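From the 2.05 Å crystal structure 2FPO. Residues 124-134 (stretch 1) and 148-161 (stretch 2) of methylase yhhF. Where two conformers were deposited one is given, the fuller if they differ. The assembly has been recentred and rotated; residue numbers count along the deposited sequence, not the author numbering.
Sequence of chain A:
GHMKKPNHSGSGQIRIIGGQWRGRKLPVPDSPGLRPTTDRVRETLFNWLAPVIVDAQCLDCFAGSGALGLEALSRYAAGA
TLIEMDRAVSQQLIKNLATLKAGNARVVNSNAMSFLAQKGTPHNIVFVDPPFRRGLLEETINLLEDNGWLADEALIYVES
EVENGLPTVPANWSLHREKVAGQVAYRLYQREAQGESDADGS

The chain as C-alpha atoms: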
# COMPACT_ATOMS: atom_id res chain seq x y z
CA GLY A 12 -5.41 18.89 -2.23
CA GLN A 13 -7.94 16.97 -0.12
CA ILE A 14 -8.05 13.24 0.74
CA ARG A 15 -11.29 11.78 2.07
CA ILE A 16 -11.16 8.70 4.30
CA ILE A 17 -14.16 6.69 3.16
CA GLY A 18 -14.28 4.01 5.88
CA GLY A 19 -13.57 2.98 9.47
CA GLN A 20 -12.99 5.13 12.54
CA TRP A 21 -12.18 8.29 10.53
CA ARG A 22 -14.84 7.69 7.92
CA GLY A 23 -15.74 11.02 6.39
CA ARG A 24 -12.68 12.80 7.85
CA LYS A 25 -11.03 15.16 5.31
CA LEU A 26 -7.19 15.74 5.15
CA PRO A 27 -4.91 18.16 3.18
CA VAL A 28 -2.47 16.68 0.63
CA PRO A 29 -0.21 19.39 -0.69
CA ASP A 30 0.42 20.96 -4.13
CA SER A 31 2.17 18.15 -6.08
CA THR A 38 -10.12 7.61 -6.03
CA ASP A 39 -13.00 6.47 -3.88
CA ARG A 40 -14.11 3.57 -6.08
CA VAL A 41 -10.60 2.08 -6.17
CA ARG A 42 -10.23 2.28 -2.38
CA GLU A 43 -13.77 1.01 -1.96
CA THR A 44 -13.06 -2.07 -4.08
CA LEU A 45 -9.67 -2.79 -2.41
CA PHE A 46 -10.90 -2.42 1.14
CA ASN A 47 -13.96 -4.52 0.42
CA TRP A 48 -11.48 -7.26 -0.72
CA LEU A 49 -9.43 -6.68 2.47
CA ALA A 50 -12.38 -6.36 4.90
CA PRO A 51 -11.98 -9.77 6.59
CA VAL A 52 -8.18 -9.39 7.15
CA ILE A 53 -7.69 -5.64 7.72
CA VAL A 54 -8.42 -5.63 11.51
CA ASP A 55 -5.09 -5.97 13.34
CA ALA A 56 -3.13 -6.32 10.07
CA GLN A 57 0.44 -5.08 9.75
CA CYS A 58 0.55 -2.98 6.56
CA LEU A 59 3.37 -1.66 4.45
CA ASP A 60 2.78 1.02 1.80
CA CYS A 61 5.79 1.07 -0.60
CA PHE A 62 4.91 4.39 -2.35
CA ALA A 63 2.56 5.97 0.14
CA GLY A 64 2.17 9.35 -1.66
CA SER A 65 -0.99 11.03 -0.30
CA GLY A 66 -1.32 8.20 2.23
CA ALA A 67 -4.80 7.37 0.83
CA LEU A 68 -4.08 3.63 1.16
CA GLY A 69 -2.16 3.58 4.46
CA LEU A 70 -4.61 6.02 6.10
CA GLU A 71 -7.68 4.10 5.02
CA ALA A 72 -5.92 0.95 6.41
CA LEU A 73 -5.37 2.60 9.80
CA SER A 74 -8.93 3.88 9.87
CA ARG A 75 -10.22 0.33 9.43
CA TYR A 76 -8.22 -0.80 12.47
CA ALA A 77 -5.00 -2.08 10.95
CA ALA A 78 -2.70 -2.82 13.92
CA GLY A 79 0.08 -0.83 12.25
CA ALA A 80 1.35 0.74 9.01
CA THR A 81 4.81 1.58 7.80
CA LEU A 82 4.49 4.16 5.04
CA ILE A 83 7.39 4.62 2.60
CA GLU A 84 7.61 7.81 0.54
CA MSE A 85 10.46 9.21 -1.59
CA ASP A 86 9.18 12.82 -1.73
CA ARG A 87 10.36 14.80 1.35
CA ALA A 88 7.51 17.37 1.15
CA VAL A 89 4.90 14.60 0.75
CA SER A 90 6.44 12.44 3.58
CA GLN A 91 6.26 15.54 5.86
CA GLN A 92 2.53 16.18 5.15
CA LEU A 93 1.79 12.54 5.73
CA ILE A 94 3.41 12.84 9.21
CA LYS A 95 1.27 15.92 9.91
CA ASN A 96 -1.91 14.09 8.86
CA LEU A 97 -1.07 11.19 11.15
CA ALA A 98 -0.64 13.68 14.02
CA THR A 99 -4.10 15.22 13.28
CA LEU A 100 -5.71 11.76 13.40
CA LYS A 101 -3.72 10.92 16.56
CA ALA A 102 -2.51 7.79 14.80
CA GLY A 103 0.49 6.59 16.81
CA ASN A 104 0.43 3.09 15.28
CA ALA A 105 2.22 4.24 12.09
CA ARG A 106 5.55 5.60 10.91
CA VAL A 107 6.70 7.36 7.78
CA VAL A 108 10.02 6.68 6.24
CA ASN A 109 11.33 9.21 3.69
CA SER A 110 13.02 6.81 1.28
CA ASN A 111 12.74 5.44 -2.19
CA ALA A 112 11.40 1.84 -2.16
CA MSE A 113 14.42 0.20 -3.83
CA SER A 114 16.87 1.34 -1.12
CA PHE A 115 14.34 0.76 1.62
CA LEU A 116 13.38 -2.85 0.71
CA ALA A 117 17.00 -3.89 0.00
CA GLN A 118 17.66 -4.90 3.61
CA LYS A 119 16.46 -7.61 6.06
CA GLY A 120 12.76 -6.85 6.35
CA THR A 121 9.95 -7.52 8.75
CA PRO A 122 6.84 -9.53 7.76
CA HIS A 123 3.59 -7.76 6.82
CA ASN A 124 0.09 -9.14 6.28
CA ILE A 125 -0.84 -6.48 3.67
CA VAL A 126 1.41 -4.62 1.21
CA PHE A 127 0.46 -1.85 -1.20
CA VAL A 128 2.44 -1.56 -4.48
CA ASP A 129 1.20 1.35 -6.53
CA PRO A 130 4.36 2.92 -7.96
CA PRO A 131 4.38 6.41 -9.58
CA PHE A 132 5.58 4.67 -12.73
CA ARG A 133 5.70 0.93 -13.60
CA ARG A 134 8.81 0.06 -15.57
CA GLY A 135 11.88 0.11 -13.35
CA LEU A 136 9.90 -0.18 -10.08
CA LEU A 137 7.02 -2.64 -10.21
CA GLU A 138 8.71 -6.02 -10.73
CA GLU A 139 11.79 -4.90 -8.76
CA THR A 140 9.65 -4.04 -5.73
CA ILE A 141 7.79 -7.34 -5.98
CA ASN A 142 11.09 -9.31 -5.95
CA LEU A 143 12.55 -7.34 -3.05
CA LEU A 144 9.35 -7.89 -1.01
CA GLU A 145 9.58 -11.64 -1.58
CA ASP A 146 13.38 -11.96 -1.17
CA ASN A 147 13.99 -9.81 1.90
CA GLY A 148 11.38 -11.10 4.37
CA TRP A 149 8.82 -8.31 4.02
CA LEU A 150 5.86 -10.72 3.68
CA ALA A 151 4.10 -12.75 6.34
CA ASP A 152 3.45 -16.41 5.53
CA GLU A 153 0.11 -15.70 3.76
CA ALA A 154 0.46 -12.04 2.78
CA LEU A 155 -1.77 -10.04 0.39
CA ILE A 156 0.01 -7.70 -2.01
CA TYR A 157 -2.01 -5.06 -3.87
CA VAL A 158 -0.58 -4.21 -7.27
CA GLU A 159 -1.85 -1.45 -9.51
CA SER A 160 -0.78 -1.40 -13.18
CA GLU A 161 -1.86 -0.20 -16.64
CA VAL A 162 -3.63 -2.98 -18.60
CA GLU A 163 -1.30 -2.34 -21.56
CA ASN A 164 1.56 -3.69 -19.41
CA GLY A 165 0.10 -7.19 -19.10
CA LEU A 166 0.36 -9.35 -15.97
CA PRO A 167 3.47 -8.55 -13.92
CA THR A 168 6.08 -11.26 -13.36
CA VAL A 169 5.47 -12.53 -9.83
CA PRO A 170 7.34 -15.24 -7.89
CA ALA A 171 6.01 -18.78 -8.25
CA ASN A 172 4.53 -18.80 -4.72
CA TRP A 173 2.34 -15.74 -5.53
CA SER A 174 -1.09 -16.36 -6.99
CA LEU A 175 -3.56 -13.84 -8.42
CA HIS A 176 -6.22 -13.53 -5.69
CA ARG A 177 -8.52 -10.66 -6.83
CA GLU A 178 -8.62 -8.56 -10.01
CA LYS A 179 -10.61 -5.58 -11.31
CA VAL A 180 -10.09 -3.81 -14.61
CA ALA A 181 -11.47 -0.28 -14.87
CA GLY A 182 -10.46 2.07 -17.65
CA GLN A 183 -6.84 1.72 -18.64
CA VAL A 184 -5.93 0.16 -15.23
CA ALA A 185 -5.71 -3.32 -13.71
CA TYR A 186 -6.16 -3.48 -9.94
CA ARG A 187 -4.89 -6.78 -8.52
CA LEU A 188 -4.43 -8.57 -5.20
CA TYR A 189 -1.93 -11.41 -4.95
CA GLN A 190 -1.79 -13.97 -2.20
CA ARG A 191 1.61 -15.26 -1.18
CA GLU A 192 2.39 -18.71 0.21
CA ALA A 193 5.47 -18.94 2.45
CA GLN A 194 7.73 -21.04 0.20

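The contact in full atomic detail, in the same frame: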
# COMPACT_ATOMS: atom_id res chain seq x y z
N ASN A 124 1.29 -8.48 6.75
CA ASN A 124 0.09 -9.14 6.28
C ASN A 124 -0.47 -8.54 4.98
O ASN A 124 -1.05 -9.27 4.14
CB ASN A 124 -0.99 -9.03 7.38
CG ASN A 124 -0.51 -9.56 8.71
OD1 ASN A 124 -0.33 -10.77 8.90
ND2 ASN A 124 -0.28 -8.64 9.66
N ILE A 125 -0.30 -7.23 4.82
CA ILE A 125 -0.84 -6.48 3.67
C ILE A 125 0.18 -5.49 3.14
O ILE A 125 0.68 -4.63 3.88
CB ILE A 125 -2.17 -5.72 4.06
CG1 ILE A 125 -3.25 -6.70 4.56
CG2 ILE A 125 -2.67 -4.79 2.93
CD1 ILE A 125 -4.59 -6.05 4.96
N VAL A 126 0.47 -5.57 1.85
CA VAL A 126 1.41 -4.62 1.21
C VAL A 126 0.77 -3.97 0.00
O VAL A 126 0.10 -4.64 -0.81
CB VAL A 126 2.76 -5.31 0.81
CG1 VAL A 126 3.78 -4.31 0.19
CG2 VAL A 126 3.39 -6.02 2.00
N PHE A 127 0.96 -2.65 -0.09
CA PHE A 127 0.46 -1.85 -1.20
C PHE A 127 1.61 -1.47 -2.13
O PHE A 127 2.59 -0.86 -1.70
CB PHE A 127 -0.23 -0.57 -0.72
CG PHE A 127 -1.32 -0.82 0.31
CD1 PHE A 127 -2.55 -1.38 -0.06
CD2 PHE A 127 -1.13 -0.44 1.63
CE1 PHE A 127 -3.56 -1.62 0.92
CE2 PHE A 127 -2.14 -0.65 2.61
CZ PHE A 127 -3.35 -1.25 2.25
N VAL A 128 1.44 -1.82 -3.41
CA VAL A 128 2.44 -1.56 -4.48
C VAL A 128 1.78 -0.82 -5.63
O VAL A 128 1.31 -1.39 -6.62
CB VAL A 128 3.13 -2.87 -4.98
CG1 VAL A 128 4.29 -2.54 -5.94
CG2 VAL A 128 3.58 -3.73 -3.81
N ASP A 129 1.76 0.50 -5.51
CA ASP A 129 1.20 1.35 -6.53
C ASP A 129 2.29 2.37 -6.88
O ASP A 129 2.26 3.49 -6.41
CB ASP A 129 -0.06 2.05 -6.01
CG ASP A 129 -0.64 3.04 -7.03
OD1 ASP A 129 -0.46 2.83 -8.26
OD2 ASP A 129 -1.25 4.04 -6.59
N PRO A 130 3.29 1.95 -7.68
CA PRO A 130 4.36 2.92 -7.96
C PRO A 130 3.96 4.09 -8.87
O PRO A 130 3.01 3.95 -9.68
CB PRO A 130 5.47 2.04 -8.58
CG PRO A 130 4.72 0.88 -9.18
CD PRO A 130 3.55 0.63 -8.28
N PRO A 131 4.69 5.24 -8.77
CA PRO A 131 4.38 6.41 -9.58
C PRO A 131 4.58 6.12 -11.07
O PRO A 131 3.91 6.70 -11.91
CB PRO A 131 5.40 7.48 -9.06
CG PRO A 131 6.53 6.67 -8.53
CD PRO A 131 5.84 5.48 -7.88
N PHE A 132 5.48 5.20 -11.38
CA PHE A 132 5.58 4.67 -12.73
C PHE A 132 5.93 3.18 -12.61
O PHE A 132 6.46 2.76 -11.59
CB PHE A 132 6.58 5.49 -13.59
CG PHE A 132 7.95 5.56 -12.99
CD1 PHE A 132 8.88 4.54 -13.22
CD2 PHE A 132 8.31 6.62 -12.15
CE1 PHE A 132 10.15 4.58 -12.64
CE2 PHE A 132 9.57 6.68 -11.58
CZ PHE A 132 10.50 5.65 -11.81
N ARG A 133 5.66 2.40 -13.65
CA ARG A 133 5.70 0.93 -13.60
C ARG A 133 7.10 0.36 -13.87
O ARG A 133 7.68 -0.38 -13.05
CB ARG A 133 4.72 0.38 -14.66
CG ARG A 133 4.53 -1.15 -14.72
CD ARG A 133 5.39 -1.87 -15.78
NE ARG A 133 5.38 -1.26 -17.10
CZ ARG A 133 6.03 -1.73 -18.16
NH1 ARG A 133 6.76 -2.84 -18.06
NH2 ARG A 133 5.97 -1.09 -19.32
N ARG A 134 7.59 0.66 -15.07
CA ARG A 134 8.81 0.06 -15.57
C ARG A 134 10.04 0.62 -14.89
O ARG A 134 10.34 1.82 -14.98
CB ARG A 134 8.91 0.18 -17.10
CG ARG A 134 10.01 -0.70 -17.68
CD ARG A 134 9.72 -1.23 -19.09
NE ARG A 134 9.24 -0.22 -20.03
CZ ARG A 134 9.88 0.90 -20.34
NH1 ARG A 134 11.04 1.19 -19.75
NH2 ARG A 134 9.33 1.74 -21.22
N GLY A 148 12.14 -10.80 3.16
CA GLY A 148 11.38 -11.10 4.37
C GLY A 148 10.32 -10.08 4.73
O GLY A 148 9.89 -10.00 5.88
N TRP A 149 9.84 -9.32 3.74
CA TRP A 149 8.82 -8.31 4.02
C TRP A 149 7.39 -8.87 4.14
O TRP A 149 6.45 -8.14 4.45
CB TRP A 149 8.88 -7.23 2.92
CG TRP A 149 10.19 -6.45 2.96
CD1 TRP A 149 11.27 -6.60 2.14
CD2 TRP A 149 10.54 -5.42 3.91
NE1 TRP A 149 12.27 -5.70 2.50
CE2 TRP A 149 11.86 -4.99 3.60
CE3 TRP A 149 9.86 -4.83 5.01
CZ2 TRP A 149 12.51 -3.98 4.32
CZ3 TRP A 149 10.53 -3.84 5.76
CH2 TRP A 149 11.83 -3.42 5.40
N LEU A 150 7.21 -10.15 3.83
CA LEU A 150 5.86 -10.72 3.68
C LEU A 150 5.66 -11.75 4.76
O LEU A 150 6.55 -12.55 5.00
CB LEU A 150 5.68 -11.36 2.28
CG LEU A 150 5.90 -10.45 1.05
CD1 LEU A 150 5.63 -11.18 -0.24
CD2 LEU A 150 4.97 -9.26 1.15
N ALA A 151 4.51 -11.71 5.43
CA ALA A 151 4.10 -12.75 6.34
C ALA A 151 3.76 -13.96 5.49
O ALA A 151 3.52 -13.83 4.29
CB ALA A 151 2.89 -12.32 7.19
N ASP A 152 3.79 -15.12 6.13
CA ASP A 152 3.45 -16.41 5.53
C ASP A 152 2.35 -16.39 4.47
O ASP A 152 2.58 -16.96 3.39
CB ASP A 152 3.15 -17.46 6.62
CG ASP A 152 4.41 -17.90 7.36
OD1 ASP A 152 5.51 -17.47 6.95
OD2 ASP A 152 4.31 -18.66 8.36
N GLU A 153 1.20 -15.75 4.75
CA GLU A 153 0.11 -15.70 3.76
C GLU A 153 -0.29 -14.28 3.37
O GLU A 153 -1.47 -13.94 3.34
CB GLU A 153 -1.13 -16.44 4.25
CG GLU A 153 -0.98 -17.96 4.37
CD GLU A 153 -2.34 -18.65 4.49
OE1 GLU A 153 -2.40 -19.87 4.27
OE2 GLU A 153 -3.34 -17.95 4.79
N ALA A 154 0.69 -13.46 3.04
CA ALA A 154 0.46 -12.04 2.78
C ALA A 154 -0.39 -11.75 1.52
O ALA A 154 -0.44 -12.55 0.58
CB ALA A 154 1.80 -11.32 2.73
N LEU A 155 -1.05 -10.59 1.54
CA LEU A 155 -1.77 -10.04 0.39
C LEU A 155 -1.01 -8.84 -0.10
O LEU A 155 -0.61 -8.00 0.70
CB LEU A 155 -3.19 -9.62 0.81
CG LEU A 155 -4.00 -10.84 1.22
CD1 LEU A 155 -5.19 -10.48 2.11
CD2 LEU A 155 -4.42 -11.64 -0.04
N ILE A 156 -0.72 -8.81 -1.39
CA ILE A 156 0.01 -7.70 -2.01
C ILE A 156 -0.87 -7.05 -3.10
O ILE A 156 -1.26 -7.69 -4.07
CB ILE A 156 1.36 -8.15 -2.61
CG1 ILE A 156 2.20 -8.95 -1.60
CG2 ILE A 156 2.15 -6.95 -3.17
CD1 ILE A 156 1.97 -10.51 -1.67
N TYR A 157 -1.18 -5.79 -2.92
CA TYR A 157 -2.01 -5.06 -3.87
C TYR A 157 -1.07 -4.46 -4.89
O TYR A 157 -0.07 -3.84 -4.52
CB TYR A 157 -2.84 -3.98 -3.14
CG TYR A 157 -3.49 -2.93 -4.04
CD1 TYR A 157 -4.62 -3.24 -4.81
CD2 TYR A 157 -2.99 -1.64 -4.10
CE1 TYR A 157 -5.22 -2.27 -5.63
CE2 TYR A 157 -3.57 -0.67 -4.91
CZ TYR A 157 -4.68 -0.98 -5.67
OH TYR A 157 -5.25 0.00 -6.46
N VAL A 158 -1.39 -4.67 -6.16
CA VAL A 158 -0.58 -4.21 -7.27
C VAL A 158 -1.50 -3.49 -8.24
O VAL A 158 -2.53 -4.01 -8.65
CB VAL A 158 0.20 -5.38 -8.00
CG1 VAL A 158 0.96 -4.85 -9.21
CG2 VAL A 158 1.15 -6.07 -7.06
N GLU A 159 -1.14 -2.25 -8.54
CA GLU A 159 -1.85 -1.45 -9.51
C GLU A 159 -0.95 -1.25 -10.75
O GLU A 159 0.25 -0.92 -10.64
CB GLU A 159 -2.21 -0.11 -8.86
CG GLU A 159 -2.97 0.80 -9.73
CD GLU A 159 -3.49 2.04 -8.99
OE1 GLU A 159 -3.99 1.90 -7.84
OE2 GLU A 159 -3.41 3.13 -9.60
N SER A 160 -1.53 -1.45 -11.94
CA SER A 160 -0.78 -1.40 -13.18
C SER A 160 -1.66 -1.16 -14.40
O SER A 160 -2.77 -1.66 -14.46
CB SER A 160 0.01 -2.71 -13.35
OG SER A 160 0.96 -2.58 -14.39
N GLU A 161 -1.15 -0.42 -15.38
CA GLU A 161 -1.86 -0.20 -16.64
C GLU A 161 -2.05 -1.52 -17.37
O GLU A 161 -1.10 -2.31 -17.49
CB GLU A 161 -1.11 0.79 -17.53
CG GLU A 161 -1.17 2.23 -17.07
CD GLU A 161 -0.54 2.46 -15.69
OE1 GLU A 161 0.62 2.01 -15.47
OE2 GLU A 161 -1.21 3.09 -14.84

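Five backbone hydrogen bonds join strand 125-128 to strand 154-161, whose axes run parallel, 14° apart. Stretch 2 donates the first, from Leu-155 N to Asn-124 O (2.9 Å), and the direction then alternates: Val-126 N donates to Leu-155 O (2.9 Å), Tyr-157 N to Val-126 O (2.7 Å), Val-128 N to Tyr-157 O (2.8 Å) and Glu-159 N to Val-128 O (3.2 Å). Val-126 thus uses both its amide and its carbonyl, as parallel pairing requires of alternate residues, while Ile-125 approaches through a CA-H...O contact from its CA to Leu-155 O (3.3 Å).

Beyond the last of these bonds, two carboxylates meet: Asp-129 OD1 lies 3.3 Å from Glu-159 OE2. Both are acceptors of like charge, so a bare pair would repel. The other oxygen of Glu-159, OE1, accepts a hydrogen bond from Tyr-157 OH (2.7 Å) within its own strand.

Side chains pack on both faces of the sheet. On one, Val-128 CG2 touches Ile-156 CG2 at 3.6 Å, and Val-126 CG2 meets Leu-150 CD2 at 3.7 Å, drawing the preceding short strand into the same apolar cluster. On the other, Phe-127 CD1 rests 4.0 Å from Tyr-157 CB. At the periphery, Arg-133 CG approaches Ser-160 OG at 3.9 Å.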